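Local coordinates for protein type III pantothenate kinase (Campylobacter jejuni, PDB 2NRH) that probably phosphorylates pantothenate with ATP in the first step of coenzyme A biosynthesis, working as a homodimer that needs potassium or ammonium, at residues L65-Y70 and N103-G108. The protein carries 2 engineered substitutions. Residues are numbered along the deposited sequence; the frame is centred on the assembly and turned at random.
Sequences LFDTIY and NSIHLG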
loop_
_atom_site.group_PDB
_atom_site.type_symbol
_atom_site.label_atom_id
_atom_site.label_comp_id
_atom_site.label_asym_id
_atom_site.label_seq_id
_atom_site.Cartn_x
_atom_site.Cartn_y
_atom_site.Cartn_z
ATOM N N LEU B 65 4.198 23.437 -20.052
ATOM C CA LEU B 65 4.508 24.381 -18.963
ATOM C C LEU B 65 3.517 24.245 -17.776
ATOM O O LEU B 65 2.295 24.480 -17.869
ATOM C CB LEU B 65 4.689 25.833 -19.484
ATOM C CG LEU B 65 5.508 26.024 -20.803
ATOM C CD1 LEU B 65 5.771 27.447 -21.077
ATOM C CD2 LEU B 65 6.853 25.207 -20.905
ATOM N N PHE B 66 4.058 23.862 -16.635
ATOM C CA PHE B 66 3.248 23.375 -15.568
ATOM C C PHE B 66 3.878 23.836 -14.285
ATOM O O PHE B 66 5.019 23.567 -14.046
ATOM C CB PHE B 66 3.202 21.835 -15.687
ATOM C CG PHE B 66 2.408 21.161 -14.628
ATOM C CD1 PHE B 66 1.031 21.230 -14.630
ATOM C CD2 PHE B 66 3.051 20.418 -13.646
ATOM C CE1 PHE B 66 0.298 20.604 -13.660
ATOM C CE2 PHE B 66 2.334 19.772 -12.711
ATOM C CZ PHE B 66 0.945 19.883 -12.688
ATOM N N ASP B 67 3.134 24.547 -13.456
ATOM C CA ASP B 67 3.710 25.194 -12.268
ATOM C C ASP B 67 3.774 24.237 -11.062
ATOM O O ASP B 67 2.800 24.022 -10.398
ATOM C CB ASP B 67 2.933 26.490 -11.943
ATOM C CG ASP B 67 3.660 27.420 -10.933
ATOM O OD1 ASP B 67 4.632 27.022 -10.231
ATOM O OD2 ASP B 67 3.237 28.615 -10.861
ATOM N N THR B 68 4.955 23.671 -10.833
ATOM C CA THR B 68 5.267 22.665 -9.759
ATOM C C THR B 68 6.695 22.905 -9.179
ATOM O O THR B 68 7.546 23.450 -9.866
ATOM C CB THR B 68 5.150 21.141 -10.311
ATOM O OG1 THR B 68 5.274 20.221 -9.223
ATOM C CG2 THR B 68 6.244 20.806 -11.269
ATOM N N ILE B 69 6.961 22.492 -7.944
ATOM C CA ILE B 69 8.343 22.455 -7.401
ATOM C C ILE B 69 8.750 21.031 -7.015
ATOM O O ILE B 69 9.745 20.811 -6.277
ATOM C CB ILE B 69 8.533 23.328 -6.126
ATOM C CG1 ILE B 69 7.509 22.971 -5.056
ATOM C CG2 ILE B 69 8.579 24.819 -6.484
ATOM C CD1 ILE B 69 7.786 23.627 -3.731
ATOM N N TYR B 70 7.901 20.092 -7.421
ATOM C CA TYR B 70 8.064 18.673 -7.171
ATOM C C TYR B 70 9.177 18.222 -8.060
ATOM O O TYR B 70 9.018 18.190 -9.265
ATOM C CB TYR B 70 6.764 17.910 -7.529
ATOM C CG TYR B 70 6.729 16.416 -7.202
ATOM C CD1 TYR B 70 5.734 15.887 -6.364
ATOM C CD2 TYR B 70 7.671 15.532 -7.744
ATOM C CE1 TYR B 70 5.680 14.525 -6.077
ATOM C CE2 TYR B 70 7.637 14.196 -7.481
ATOM C CZ TYR B 70 6.639 13.682 -6.659
ATOM O OH TYR B 70 6.613 12.333 -6.420
ATOM N N ASN B 103 -5.896 26.187 -8.900
ATOM C CA ASN B 103 -5.635 27.388 -9.604
ATOM C C ASN B 103 -4.518 27.235 -10.628
ATOM O O ASN B 103 -3.696 28.155 -10.831
ATOM C CB ASN B 103 -5.336 28.512 -8.612
ATOM C CG ASN B 103 -6.072 29.760 -8.953
ATOM O OD1 ASN B 103 -5.501 30.683 -9.532
ATOM N ND2 ASN B 103 -7.366 29.766 -8.690
ATOM N N SER B 104 -4.541 26.081 -11.299
ATOM C CA SER B 104 -3.528 25.728 -12.230
ATOM C C SER B 104 -2.148 25.663 -11.561
ATOM O O SER B 104 -1.132 25.830 -12.258
ATOM C CB SER B 104 -3.478 26.759 -13.416
ATOM O OG SER B 104 -4.619 26.720 -14.271
ATOM N N ILE B 105 -2.087 25.472 -10.244
ATOM C CA ILE B 105 -0.796 25.224 -9.552
ATOM C C ILE B 105 -0.757 23.848 -8.911
ATOM O O ILE B 105 -1.733 23.401 -8.319
ATOM C CB ILE B 105 -0.469 26.326 -8.513
ATOM C CG1 ILE B 105 -0.308 27.677 -9.243
ATOM C CG2 ILE B 105 0.886 26.056 -7.792
ATOM C CD1 ILE B 105 -0.453 28.872 -8.368
ATOM N N HIS B 106 0.370 23.164 -9.055
ATOM C CA HIS B 106 0.568 21.805 -8.543
ATOM C C HIS B 106 1.066 21.971 -7.132
ATOM O O HIS B 106 2.156 22.502 -6.898
ATOM C CB HIS B 106 1.573 21.027 -9.429
ATOM C CG HIS B 106 1.862 19.627 -8.948
ATOM N ND1 HIS B 106 3.123 19.211 -8.570
ATOM C CD2 HIS B 106 1.047 18.566 -8.744
ATOM C CE1 HIS B 106 3.070 17.957 -8.150
ATOM N NE2 HIS B 106 1.824 17.545 -8.243
ATOM N N LEU B 107 0.210 21.592 -6.189
ATOM C CA LEU B 107 0.456 21.747 -4.784
ATOM C C LEU B 107 1.300 20.586 -4.210
ATOM O O LEU B 107 1.748 20.619 -3.058
ATOM C CB LEU B 107 -0.894 21.828 -4.054
ATOM C CG LEU B 107 -1.860 23.004 -4.358
ATOM C CD1 LEU B 107 -3.107 22.903 -3.485
ATOM C CD2 LEU B 107 -1.268 24.401 -4.209
ATOM N N GLY B 108 1.527 19.530 -4.978
ATOM C CA GLY B 108 2.155 18.378 -4.346
ATOM C C GLY B 108 1.376 17.163 -4.757
ATOM O O GLY B 108 0.376 17.281 -5.452
HETATM O O HOH W 1 4.689 21.200 -6.648
#
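In this kinase of the actin-like ATPase fold, the loop 65-70 runs along strand 105-113, an edge strand of its five-stranded sheet within this chain, and His106 carries most of the contact. Its backbone N gives a straight hydrogen bond (2.9 Å) to Asp67 O, nearly along the carbonyl axis. With CG anti to N (chi1 178°), the side chain reaches into an aromatic cluster with Phe66 and Tyr70. His106 CB meets Phe66 CZ at 3.5 Å, and the two rings cross obliquely with planes at 38°. Next, His106 ND1 and Thr68 OG1 share a very short hydrogen bond (2.5 Å) at the imidazole edge. His106 CE1 then comes within 3.7 Å of Tyr70 CB, which lies in the ring plane. Gly108 N sits over one imidazole face. At the tip, NE2 is hydrogen-bonded to Asp99 of the neighbouring strand, so both ring nitrogens are held and the ring's rotation is fixed. Tyr70, a predicted substrate-binding residue, bonds through OH to Arg77 and packs on Ala149 of the second subunit. Thr68 OG1, besides its bond with ND1, accepts from Tyr70 N (3.2 Å), an ST turn, and bonds a water that accepts from Ile69 N and donates to His106 O at 2.9 Å.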